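Local coordinates for protein mandalate racemase/muconate lactonizing enzyme (Unidentified, PDB 4E4U) that probably acts as an enolase-superfamily enzyme of the mandelate racemase/muconate lactonizing type, its exact substrate and reaction being unknown, at residues 279-284 and 304-309; 308-313 and 331-336; 255-260 and 274-279; 112-117 and 320-325. All blocks are in the same frame, centred on the assembly; numbering follows the deposited sequence. Where two conformers were deposited one is given.

Interaction 1 (279-284 and 304-309)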
loop_
_atom_site.group_PDB
_atom_site.type_symbol
_atom_site.label_atom_id
_atom_site.label_comp_id
_atom_site.label_asym_id
_atom_site.label_seq_id
_atom_site.Cartn_x
_atom_site.Cartn_y
_atom_site.Cartn_z
ATOM N N LEU A 279 -0.457 2.573 -25.105
ATOM C CA LEU A 279 -0.199 4.008 -25.077
ATOM C C LEU A 279 -0.338 4.627 -26.453
ATOM O O LEU A 279 0.392 4.274 -27.386
ATOM C CB LEU A 279 1.200 4.300 -24.543
ATOM C CG LEU A 279 1.539 3.743 -23.175
ATOM C CD1 LEU A 279 2.873 4.303 -22.692
ATOM C CD2 LEU A 279 0.446 4.052 -22.176
ATOM N N GLN A 280 -1.271 5.563 -26.560
ATOM C CA GLN A 280 -1.608 6.203 -27.820
ATOM C C GLN A 280 -0.988 7.591 -27.926
ATOM O O GLN A 280 -1.663 8.585 -28.198
ATOM C CB GLN A 280 -3.121 6.258 -27.971
ATOM C CG GLN A 280 -3.751 4.880 -27.912
ATOM C CD GLN A 280 -5.252 4.924 -27.918
ATOM O OE1 GLN A 280 -5.869 5.597 -27.092
ATOM N NE2 GLN A 280 -5.858 4.188 -28.847
ATOM N N LEU A 281 0.320 7.648 -27.729
ATOM C CA LEU A 281 1.042 8.895 -27.899
ATOM C C LEU A 281 0.869 9.424 -29.326
ATOM O O LEU A 281 0.784 8.648 -30.289
ATOM C CB LEU A 281 2.526 8.677 -27.572
ATOM C CG LEU A 281 3.305 7.699 -28.462
ATOM C CD1 LEU A 281 3.920 8.372 -29.688
ATOM C CD2 LEU A 281 4.390 6.997 -27.662
ATOM N N ASN A 282 0.821 10.744 -29.456
ATOM C CA ASN A 282 0.935 11.387 -30.754
ATOM C C ASN A 282 2.304 12.055 -30.780
ATOM O O ASN A 282 2.601 12.905 -29.922
ATOM C CB ASN A 282 -0.192 12.394 -30.973
ATOM C CG ASN A 282 -0.184 12.976 -32.372
ATOM O OD1 ASN A 282 0.846 13.470 -32.846
ATOM N ND2 ASN A 282 -1.330 12.932 -33.040
ATOM N N VAL A 283 3.135 11.663 -31.740
ATOM C CA VAL A 283 4.520 12.145 -31.794
ATOM C C VAL A 283 4.609 13.651 -31.986
ATOM O O VAL A 283 5.633 14.256 -31.673
ATOM C CB VAL A 283 5.369 11.437 -32.884
ATOM C CG1 VAL A 283 5.482 9.955 -32.592
ATOM C CG2 VAL A 283 4.781 11.668 -34.278
ATOM N N ALA A 284 3.537 14.246 -32.508
ATOM C CA ALA A 284 3.469 15.694 -32.719
ATOM C C ALA A 284 2.941 16.462 -31.498
ATOM O O ALA A 284 2.802 17.683 -31.541
ATOM C CB ALA A 284 2.641 16.008 -33.961
ATOM N N ALA A 304 3.797 -2.827 -21.452
ATOM C CA ALA A 304 2.747 -2.146 -22.197
ATOM C C ALA A 304 3.174 -2.005 -23.654
ATOM O O ALA A 304 4.353 -2.168 -23.988
ATOM C CB ALA A 304 2.442 -0.775 -21.574
ATOM N N GLN A 305 2.222 -1.682 -24.517
ATOM C CA GLN A 305 2.496 -1.520 -25.935
ATOM C C GLN A 305 2.213 -0.097 -26.380
ATOM O O GLN A 305 1.519 0.659 -25.693
ATOM C CB GLN A 305 1.624 -2.471 -26.751
ATOM C CG GLN A 305 1.872 -3.932 -26.470
ATOM C CD GLN A 305 0.884 -4.810 -27.197
ATOM O OE1 GLN A 305 -0.307 -4.859 -26.847
ATOM N NE2 GLN A 305 1.355 -5.487 -28.248
ATOM N N ILE A 306 2.782 0.302 -27.511
ATOM C CA ILE A 306 2.427 1.596 -28.082
ATOM C C ILE A 306 1.581 1.426 -29.335
ATOM O O ILE A 306 1.768 0.500 -30.126
ATOM C CB ILE A 306 3.645 2.509 -28.382
ATOM C CG1 ILE A 306 4.434 2.006 -29.595
ATOM C CG2 ILE A 306 4.526 2.661 -27.142
ATOM C CD1 ILE A 306 5.406 3.029 -30.141
ATOM N N ALA A 307 0.618 2.323 -29.474
ATOM C CA ALA A 307 -0.278 2.360 -30.622
ATOM C C ALA A 307 -0.477 3.828 -30.957
ATOM O O ALA A 307 -1.453 4.443 -30.519
ATOM C CB ALA A 307 -1.604 1.704 -30.285
ATOM N N PRO A 308 0.467 4.416 -31.704
ATOM C CA PRO A 308 0.440 5.876 -31.840
ATOM C C PRO A 308 -0.836 6.406 -32.483
ATOM O O PRO A 308 -1.391 5.824 -33.426
ATOM C CB PRO A 308 1.656 6.175 -32.720
ATOM C CG PRO A 308 2.576 5.017 -32.492
ATOM C CD PRO A 308 1.661 3.826 -32.333
ATOM N N HIS A 309 -1.284 7.530 -31.940
ATOM C CA HIS A 309 -2.473 8.224 -32.402
ATOM C C HIS A 309 -2.148 9.059 -33.630
ATOM O O HIS A 309 -1.039 9.592 -33.765
ATOM C CB HIS A 309 -2.969 9.139 -31.278
ATOM C CG HIS A 309 -3.988 10.142 -31.714
ATOM N ND1 HIS A 309 -3.650 11.408 -32.137
ATOM C CD2 HIS A 309 -5.341 10.080 -31.759
ATOM C CE1 HIS A 309 -4.749 12.074 -32.452
ATOM N NE2 HIS A 309 -5.785 11.289 -32.228
HETATM O O HOH W 1 -4.207 4.665 -31.442
HETATM O O HOH W 2 1.739 9.907 -33.693
#
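Leu279 and Ile306 pair in a parallel beta bridge, and the backbone bonds follow from it. Leu279 N donates to Gln305 O at 2.8 Å, and Leu279 O takes the N-H of Ala307 at 2.9 Å. One more bond continues the ladder beyond the short strands, from His309 N to Leu281 O at 2.9 Å. CA-H...O contacts fill the gaps; in one of them Gln280 CA lies 3.2 Å from Ala307 O.

These are adjacent strands of the enolase-type barrel, joined through helix 289-301 in a beta-alpha-beta crossover. Residues 280-284 and 307-309 continue past the C-terminal strand ends, where active sites of this superfamily lie.

Among side chains the polar link is Asn282 ND2 to His309 ND1, 2.9 Å and 166°. Each partner lies 9° from the other's plane, although amide and ring are turned 48° apart. Since the amide nitrogen donates, ND1 is the acceptor. Asn282 OD1 accepts from Ala284 N in an Asx turn, and ND2 has a second acceptor in Asn312 OD1, which fixes the amide's orientation.

Two waters add bridges. One donates to Ala307 O and accepts weakly from Gln280 NE2, which also bonds Glu233; the other joins Val283 N to His309 O. Apolar contact is loose: Leu281 CD1 approaches Pro308 CB at 4.4 Å, and both residues also touch helix 314-325.

Interaction 2 (308-313 and 331-336)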
loop_
_atom_site.group_PDB
_atom_site.type_symbol
_atom_site.label_atom_id
_atom_site.label_comp_id
_atom_site.label_asym_id
_atom_site.label_seq_id
_atom_site.Cartn_x
_atom_site.Cartn_y
_atom_site.Cartn_z
ATOM N N PRO A 308 0.467 4.416 -31.704
ATOM C CA PRO A 308 0.440 5.876 -31.840
ATOM C C PRO A 308 -0.836 6.406 -32.483
ATOM O O PRO A 308 -1.391 5.824 -33.426
ATOM C CB PRO A 308 1.656 6.175 -32.720
ATOM C CG PRO A 308 2.576 5.017 -32.492
ATOM C CD PRO A 308 1.661 3.826 -32.333
ATOM N N HIS A 309 -1.284 7.530 -31.940
ATOM C CA HIS A 309 -2.473 8.224 -32.402
ATOM C C HIS A 309 -2.148 9.059 -33.630
ATOM O O HIS A 309 -1.039 9.592 -33.765
ATOM C CB HIS A 309 -2.969 9.139 -31.278
ATOM C CG HIS A 309 -3.988 10.142 -31.714
ATOM N ND1 HIS A 309 -3.650 11.408 -32.137
ATOM C CD2 HIS A 309 -5.341 10.080 -31.759
ATOM C CE1 HIS A 309 -4.749 12.074 -32.452
ATOM N NE2 HIS A 309 -5.785 11.289 -32.228
ATOM N N LEU A 310 -3.124 9.194 -34.516
ATOM C CA LEU A 310 -2.967 10.061 -35.668
ATOM C C LEU A 310 -4.323 10.640 -36.072
ATOM O O LEU A 310 -5.220 9.909 -36.487
ATOM C CB LEU A 310 -2.328 9.283 -36.824
ATOM C CG LEU A 310 -1.375 10.038 -37.746
ATOM C CD1 LEU A 310 -2.117 11.121 -38.514
ATOM C CD2 LEU A 310 -0.207 10.622 -36.956
ATOM N N TYR A 311 -4.472 11.953 -35.922
ATOM C CA TYR A 311 -5.629 12.660 -36.459
ATOM C C TYR A 311 -5.138 14.010 -36.945
ATOM O O TYR A 311 -5.473 15.060 -36.394
ATOM C CB TYR A 311 -6.760 12.822 -35.432
ATOM C CG TYR A 311 -8.058 13.198 -36.116
ATOM C CD1 TYR A 311 -8.704 12.292 -36.952
ATOM C CD2 TYR A 311 -8.618 14.463 -35.968
ATOM C CE1 TYR A 311 -9.873 12.624 -37.609
ATOM C CE2 TYR A 311 -9.801 14.803 -36.624
ATOM C CZ TYR A 311 -10.421 13.876 -37.437
ATOM O OH TYR A 311 -11.589 14.198 -38.094
ATOM N N ASN A 312 -4.319 13.962 -37.987
ATOM C CA ASN A 312 -3.575 15.123 -38.444
ATOM C C ASN A 312 -2.923 14.762 -39.774
ATOM O O ASN A 312 -3.344 13.787 -40.413
ATOM C CB ASN A 312 -2.576 15.626 -37.373
ATOM C CG ASN A 312 -1.699 14.526 -36.796
ATOM O OD1 ASN A 312 -2.104 13.782 -35.892
ATOM N ND2 ASN A 312 -0.474 14.441 -37.292
ATOM N N GLY A 313 -1.910 15.522 -40.190
ATOM C CA GLY A 313 -1.360 15.406 -41.531
ATOM C C GLY A 313 -0.344 14.294 -41.734
ATOM O O GLY A 313 -0.011 13.548 -40.808
ATOM N N LEU A 331 2.200 -2.130 -31.210
ATOM C CA LEU A 331 0.954 -2.869 -31.452
ATOM C C LEU A 331 0.360 -2.585 -32.827
ATOM O O LEU A 331 0.160 -3.498 -33.627
ATOM C CB LEU A 331 -0.081 -2.533 -30.376
ATOM C CG LEU A 331 -1.503 -3.088 -30.536
ATOM C CD1 LEU A 331 -1.496 -4.614 -30.620
ATOM C CD2 LEU A 331 -2.405 -2.624 -29.397
ATOM N N ILE A 332 0.073 -1.317 -33.105
ATOM C CA ILE A 332 -0.648 -0.953 -34.322
ATOM C C ILE A 332 -0.543 0.556 -34.516
ATOM O O ILE A 332 -0.362 1.297 -33.547
ATOM C CB ILE A 332 -2.135 -1.398 -34.208
ATOM C CG1 ILE A 332 -2.827 -1.474 -35.572
ATOM C CG2 ILE A 332 -2.896 -0.530 -33.199
ATOM C CD1 ILE A 332 -4.157 -2.213 -35.491
ATOM N N GLN A 333 -0.659 1.008 -35.762
ATOM C CA GLN A 333 -0.553 2.428 -36.088
ATOM C C GLN A 333 -1.861 2.939 -36.653
ATOM O O GLN A 333 -2.392 2.382 -37.610
ATOM C CB GLN A 333 0.574 2.666 -37.099
ATOM C CG GLN A 333 0.603 4.074 -37.694
ATOM C CD GLN A 333 0.956 5.151 -36.683
ATOM O OE1 GLN A 333 1.980 5.069 -36.003
ATOM N NE2 GLN A 333 0.110 6.172 -36.583
ATOM N N GLU A 334 -2.379 4.007 -36.062
ATOM C CA GLU A 334 -3.588 4.617 -36.575
ATOM C C GLU A 334 -3.337 5.172 -37.964
ATOM O O GLU A 334 -2.355 5.891 -38.199
ATOM C CB GLU A 334 -4.079 5.738 -35.657
ATOM C CG GLU A 334 -5.422 6.322 -36.098
ATOM C CD GLU A 334 -6.141 7.072 -34.990
ATOM O OE1 GLU A 334 -5.468 7.507 -34.032
ATOM O OE2 GLU A 334 -7.382 7.212 -35.077
ATOM N N SER A 335 -4.226 4.828 -38.886
ATOM C CA SER A 335 -4.184 5.363 -40.235
ATOM C C SER A 335 -5.473 6.088 -40.538
ATOM O O SER A 335 -6.532 5.726 -40.030
ATOM C CB SER A 335 -3.958 4.243 -41.241
ATOM O OG SER A 335 -2.719 3.627 -40.983
ATOM N N ILE A 336 -5.380 7.129 -41.355
ATOM C CA ILE A 336 -6.572 7.840 -41.783
ATOM C C ILE A 336 -6.969 7.233 -43.118
ATOM O O ILE A 336 -6.404 7.558 -44.162
ATOM C CB ILE A 336 -6.349 9.356 -41.836
ATOM C CG1 ILE A 336 -6.005 9.858 -40.427
ATOM C CG2 ILE A 336 -7.591 10.052 -42.360
ATOM C CD1 ILE A 336 -5.661 11.329 -40.327
HETATM O O HOH W 3 -7.902 9.458 -36.235
#
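Glu334 sends an extended side chain toward Leu310, with CG anti to the backbone N (chi1 -175°), and its OE1 takes the N-H of Leu310 at 2.9 Å. The bond is nearly straight at 171°, but the donor stands above the carboxylate plane. A water donates to both Leu310 O (2.7 Å) and Glu334 OE2, so the carboxylate is tied to the same residue through each oxygen. The backbone adds little: Glu334 N to Pro308 O is a weak bond of 3.4 Å.

Alongside Glu334, and pointing the same way, lies His309, with CD2 3.4 Å from OE1 and the ring turned 80° from the carboxylate plane. Pro308 packs instead on the amide of Gln333, which it meets at about a right angle, CB to OE1 3.5 Å. That amide is held on both sides: NE2 donates to Glu334 O within the carbonyl plane, and OE1 bonds Ser320 OG.

Ile336 packs at the far end. Leu310 CD1 meets Ile336 CD1 at 4.0 Å, the two side chains crossing at about a right angle, and the same Ile336 methyl comes to 3.4 Å from Asn312 O.

The contact brings the loop after strand 305-306 against strand 333-335, the barrel strand that pairs with 125-130. Helix 314-325, which connects the two segments, lies against Pro308 and Leu310, while Tyr128 of strand 125-130 touches Ile332 and Glu334.

Interaction 3 (255-260 and 274-279)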
loop_
_atom_site.group_PDB
_atom_site.type_symbol
_atom_site.label_atom_id
_atom_site.label_comp_id
_atom_site.label_asym_id
_atom_site.label_seq_id
_atom_site.Cartn_x
_atom_site.Cartn_y
_atom_site.Cartn_z
ATOM N N ILE A 255 -7.212 -1.173 -21.619
ATOM C CA ILE A 255 -7.423 0.267 -21.709
ATOM C C ILE A 255 -6.307 0.902 -22.525
ATOM O O ILE A 255 -5.119 0.660 -22.277
ATOM C CB ILE A 255 -7.496 0.939 -20.322
ATOM C CG1 ILE A 255 -8.598 0.290 -19.469
ATOM C CG2 ILE A 255 -7.711 2.446 -20.465
ATOM C CD1 ILE A 255 -9.961 0.186 -20.144
ATOM N N ALA A 256 -6.703 1.685 -23.527
ATOM C CA ALA A 256 -5.766 2.447 -24.346
ATOM C C ALA A 256 -6.006 3.922 -24.104
ATOM O O ALA A 256 -7.149 4.372 -24.055
ATOM C CB ALA A 256 -5.959 2.125 -25.830
ATOM N N THR A 257 -4.933 4.686 -23.968
ATOM C CA THR A 257 -5.083 6.123 -23.854
ATOM C C THR A 257 -3.782 6.826 -24.186
ATOM O O THR A 257 -2.736 6.188 -24.301
ATOM C CB THR A 257 -5.573 6.529 -22.448
ATOM O OG1 THR A 257 -6.177 7.820 -22.522
ATOM C CG2 THR A 257 -4.425 6.517 -21.431
ATOM N N GLY A 258 -3.835 8.144 -24.319
ATOM C CA GLY A 258 -2.609 8.910 -24.409
ATOM C C GLY A 258 -2.571 10.036 -25.408
ATOM O O GLY A 258 -1.622 10.824 -25.393
ATOM N N GLU A 259 -3.573 10.140 -26.278
ATOM C CA GLU A 259 -3.500 11.161 -27.324
ATOM C C GLU A 259 -3.561 12.580 -26.773
ATOM O O GLU A 259 -3.182 13.525 -27.461
ATOM C CB GLU A 259 -4.590 10.974 -28.366
ATOM C CG GLU A 259 -5.956 11.433 -27.926
ATOM C CD GLU A 259 -7.030 10.920 -28.848
ATOM O OE1 GLU A 259 -7.633 11.730 -29.583
ATOM O OE2 GLU A 259 -7.256 9.690 -28.848
ATOM N N ARG A 260 -4.026 12.730 -25.531
ATOM C CA ARG A 260 -4.092 14.044 -24.896
ATOM C C ARG A 260 -3.069 14.209 -23.782
ATOM O O ARG A 260 -3.137 15.173 -23.019
ATOM C CB ARG A 260 -5.504 14.326 -24.383
ATOM C CG ARG A 260 -6.488 14.539 -25.511
ATOM C CD ARG A 260 -7.841 14.902 -24.993
ATOM N NE ARG A 260 -8.634 13.736 -24.635
ATOM C CZ ARG A 260 -9.824 13.801 -24.053
ATOM N NH1 ARG A 260 -10.312 14.977 -23.652
ATOM N NH2 ARG A 260 -10.513 12.688 -23.844
ATOM N N GLY A 274 -1.220 2.062 -13.154
ATOM C CA GLY A 274 -1.866 0.958 -13.849
ATOM C C GLY A 274 -3.016 1.457 -14.716
ATOM O O GLY A 274 -4.010 0.764 -14.923
ATOM N N GLY A 275 -2.881 2.680 -15.219
ATOM C CA GLY A 275 -3.973 3.332 -15.923
ATOM C C GLY A 275 -4.266 2.858 -17.334
ATOM O O GLY A 275 -5.387 3.034 -17.811
ATOM N N ALA A 276 -3.279 2.279 -18.013
ATOM C CA ALA A 276 -3.467 1.809 -19.383
ATOM C C ALA A 276 -2.369 0.831 -19.747
ATOM O O ALA A 276 -1.268 0.894 -19.197
ATOM C CB ALA A 276 -3.472 2.984 -20.358
ATOM N N SER A 277 -2.660 -0.061 -20.690
ATOM C CA SER A 277 -1.668 -1.019 -21.173
ATOM C C SER A 277 -1.297 -0.778 -22.629
ATOM O O SER A 277 -0.433 -1.462 -23.173
ATOM C CB SER A 277 -2.172 -2.445 -21.009
ATOM O OG SER A 277 -3.377 -2.625 -21.724
ATOM N N ILE A 278 -1.965 0.184 -23.258
ATOM C CA ILE A 278 -1.705 0.538 -24.646
ATOM C C ILE A 278 -1.617 2.057 -24.695
ATOM O O ILE A 278 -2.567 2.746 -24.328
ATOM C CB ILE A 278 -2.828 0.022 -25.573
ATOM C CG1 ILE A 278 -2.879 -1.513 -25.546
ATOM C CG2 ILE A 278 -2.630 0.506 -27.006
ATOM C CD1 ILE A 278 -4.152 -2.097 -26.148
ATOM N N LEU A 279 -0.457 2.573 -25.105
ATOM C CA LEU A 279 -0.199 4.008 -25.077
ATOM C C LEU A 279 -0.338 4.627 -26.453
ATOM O O LEU A 279 0.392 4.274 -27.386
ATOM C CB LEU A 279 1.200 4.300 -24.543
ATOM C CG LEU A 279 1.539 3.743 -23.175
ATOM C CD1 LEU A 279 2.873 4.303 -22.692
ATOM C CD2 LEU A 279 0.446 4.052 -22.176
HETATM O O HOH W 4 -5.281 -2.244 -19.349
#
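Ala256 lays its CB against Ile278, CB to CB 3.8 Å, where the two residues form a parallel bridge and point to one face of the sheet. Trp231 of the preceding strand 231-233 touches both there. Thr257 and Leu279, the next bridged pair, point to the other face, toward helix 263-272. OG1 of Thr257 is anti to the backbone N (chi1 -158°); this leaves CG2 in the crowded position, and the methyl meets Ala276 CB at 3.8 Å. Ile255 CG2 comes to 3.6 Å from Gly275 O.

The backbone ladder is short. Ile255 O accepts from Ser277 N at 3.0 Å and, weakly, from Ile278 N at 3.3 Å, so a single carbonyl serves two successive amides where the second strand begins. Thr257 N donates to Ile278 O at 3.1 Å. A water takes the N-H of Ile255 and also hydrogen-bonds Ser277 OG.

The segments are the two strands of a beta-alpha-beta unit of the barrel, with helix 263-272 between them. Gly274 ends that helix in a Schellman motif, its phi positive at 74°.

Chemically this is a backbone pairing flanked by the aliphatic chains of Ile255 and Ile278 and the methyls of Ala256, Ala276 and Thr257: these groups line the ladder and no side-chain hydrogen bond runs directly across. Backbone N-H...O bonds therefore carry the polar part of the contact, while Gly275 O is buried with no partner in the model.

Interaction 4 (112-117 and 320-325)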
loop_
_atom_site.group_PDB
_atom_site.type_symbol
_atom_site.label_atom_id
_atom_site.label_comp_id
_atom_site.label_asym_id
_atom_site.label_seq_id
_atom_site.Cartn_x
_atom_site.Cartn_y
_atom_site.Cartn_z
ATOM N N PRO A 112 17.309 6.760 -42.866
ATOM C CA PRO A 112 16.008 6.987 -42.230
ATOM C C PRO A 112 16.219 7.212 -40.732
ATOM O O PRO A 112 17.153 6.644 -40.139
ATOM C CB PRO A 112 15.274 5.657 -42.436
ATOM C CG PRO A 112 15.956 5.011 -43.603
ATOM C CD PRO A 112 17.399 5.427 -43.488
ATOM N N VAL A 113 15.365 8.025 -40.120
ATOM C CA VAL A 113 15.459 8.266 -38.689
ATOM C C VAL A 113 15.364 6.956 -37.898
ATOM O O VAL A 113 16.056 6.787 -36.886
ATOM C CB VAL A 113 14.401 9.291 -38.238
ATOM C CG1 VAL A 113 14.308 9.346 -36.718
ATOM C CG2 VAL A 113 14.752 10.661 -38.793
ATOM N N TYR A 114 14.547 6.007 -38.358
ATOM C CA TYR A 114 14.431 4.743 -37.630
ATOM C C TYR A 114 15.751 3.965 -37.558
ATOM O O TYR A 114 15.913 3.131 -36.671
ATOM C CB TYR A 114 13.272 3.853 -38.128
ATOM C CG TYR A 114 13.326 3.434 -39.588
ATOM C CD1 TYR A 114 14.248 2.495 -40.042
ATOM C CD2 TYR A 114 12.421 3.958 -40.509
ATOM C CE1 TYR A 114 14.277 2.116 -41.375
ATOM C CE2 TYR A 114 12.442 3.586 -41.833
ATOM C CZ TYR A 114 13.368 2.663 -42.267
ATOM O OH TYR A 114 13.393 2.297 -43.601
ATOM N N GLU A 115 16.691 4.242 -38.464
ATOM C CA GLU A 115 18.001 3.595 -38.392
ATOM C C GLU A 115 18.932 4.241 -37.367
ATOM O O GLU A 115 20.014 3.715 -37.095
ATOM C CB GLU A 115 18.669 3.514 -39.776
ATOM C CG GLU A 115 17.888 2.727 -40.831
ATOM C CD GLU A 115 17.771 1.231 -40.533
ATOM O OE1 GLU A 115 17.440 0.842 -39.398
ATOM O OE2 GLU A 115 18.004 0.423 -41.452
ATOM N N LEU A 116 18.504 5.370 -36.802
ATOM C CA LEU A 116 19.287 6.077 -35.793
ATOM C C LEU A 116 18.667 5.972 -34.402
ATOM O O LEU A 116 19.345 6.202 -33.399
ATOM C CB LEU A 116 19.454 7.549 -36.181
ATOM C CG LEU A 116 20.082 7.772 -37.558
ATOM C CD1 LEU A 116 20.118 9.252 -37.899
ATOM C CD2 LEU A 116 21.482 7.175 -37.591
ATOM N N LEU A 117 17.388 5.610 -34.338
ATOM C CA LEU A 117 16.678 5.518 -33.058
ATOM C C LEU A 117 16.448 4.065 -32.621
ATOM O O LEU A 117 15.519 3.770 -31.867
ATOM C CB LEU A 117 15.347 6.278 -33.117
ATOM C CG LEU A 117 15.417 7.798 -32.912
ATOM C CD1 LEU A 117 14.057 8.446 -33.103
ATOM C CD2 LEU A 117 15.955 8.122 -31.528
ATOM N N SER A 320 5.524 9.327 -36.983
ATOM C CA SER A 320 4.963 8.230 -36.214
ATOM C C SER A 320 5.441 6.883 -36.754
ATOM O O SER A 320 5.770 5.968 -35.987
ATOM C CB SER A 320 3.442 8.318 -36.251
ATOM O OG SER A 320 2.875 7.591 -35.190
ATOM N N ILE A 321 5.490 6.777 -38.077
ATOM C CA ILE A 321 5.962 5.583 -38.753
ATOM C C ILE A 321 7.437 5.336 -38.440
ATOM O O ILE A 321 7.846 4.197 -38.233
ATOM C CB ILE A 321 5.715 5.714 -40.270
ATOM C CG1 ILE A 321 4.215 5.588 -40.546
ATOM C CG2 ILE A 321 6.532 4.692 -41.058
ATOM C CD1 ILE A 321 3.761 6.211 -41.859
ATOM N N GLN A 322 8.234 6.403 -38.390
ATOM C CA GLN A 322 9.644 6.258 -38.024
ATOM C C GLN A 322 9.796 5.647 -36.629
ATOM O O GLN A 322 10.586 4.724 -36.431
ATOM C CB GLN A 322 10.367 7.606 -38.092
ATOM C CG GLN A 322 10.456 8.183 -39.493
ATOM C CD GLN A 322 11.389 7.407 -40.395
ATOM O OE1 GLN A 322 12.516 7.099 -40.018
ATOM N NE2 GLN A 322 10.932 7.097 -41.601
ATOM N N LEU A 323 9.032 6.152 -35.664
ATOM C CA LEU A 323 9.073 5.591 -34.321
ATOM C C LEU A 323 8.631 4.127 -34.332
ATOM O O LEU A 323 9.314 3.260 -33.784
ATOM C CB LEU A 323 8.169 6.387 -33.379
ATOM C CG LEU A 323 8.041 5.797 -31.969
ATOM C CD1 LEU A 323 9.355 5.949 -31.207
ATOM C CD2 LEU A 323 6.890 6.434 -31.203
ATOM N N ALA A 324 7.496 3.852 -34.967
ATOM C CA ALA A 324 6.928 2.509 -34.930
ATOM C C ALA A 324 7.901 1.470 -35.489
ATOM O O ALA A 324 8.015 0.369 -34.957
ATOM C CB ALA A 324 5.621 2.475 -35.693
ATOM N N THR A 325 8.594 1.834 -36.565
ATOM C CA THR A 325 9.462 0.912 -37.287
ATOM C C THR A 325 10.587 0.365 -36.403
ATOM O O THR A 325 11.030 -0.767 -36.591
ATOM C CB THR A 325 10.007 1.585 -38.567
ATOM O OG1 THR A 325 8.897 1.927 -39.403
ATOM C CG2 THR A 325 10.942 0.662 -39.341
#
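Tyr114 and Gln322 set the geometry: phenol ring and amide are only 20° from parallel, with the amide beside the CD2 part of the ring. CD2 lies 3.2 Å from Gln322 OE1, and NE2 of the glutamine is 3.6 Å from the same carbon. The glutamine chain bends at chi2 to reach back, and OE1 accepts from Tyr114 N at 2.8 Å with an angle of 146°. Val113 N is almost as near, at 3.0 Å, but is too poorly angled to bond.

Across the ring, Thr325 and Pro112 take opposite faces. Thr325 CG2 makes a CH-pi contact 3.7 Å from the ring centroid, while Pro112 CB sits 3.5 Å above the plane on the other side, over the centre. Tyr114 CG lies between the backbone N and the carbonyl carbon (chi1 60°), and it is the ring atom nearest the threonine methyl. OG1 of Thr325 donates to Ile321 O within its own helix, on the opposite side of that carbonyl's plane from Thr325 N. Tyr114 OH bonds Ser361 O.

The contact joins the loop after helix 88-109, in the N-terminal domain, to helix 314-325 of the barrel. Trp102 of helix 88-109 and Leu289 of helix 289-301 both touch Val113, and Leu125 of strand 125-130 packs on Ile321, Ala324 and Thr325.

How the interactions relate
Interactions 3, 1 and 2 follow one another round the barrel. Interaction 1 shares Leu279 with interaction 3 and Pro308 and His309 with interaction 2, its centre about 8 Å from each. Thr257 O accepts from Gln280 N at 2.8 Å, and Ile306 O lies 2.9 Å from Leu331 N, a probable hydrogen bond, so bonds pass from one contact to the next. Interaction 4 lies on the outside, tied in by helix 314-325: Leu281 CD1 is 3.9 Å from Leu323 CD2. It stays clear of interaction 3, nearest atoms about 8 Å apart. The bound dithiol sits among Tyr132, Cys151, Glu154, Asn155 and Leu158, none of them in these segments.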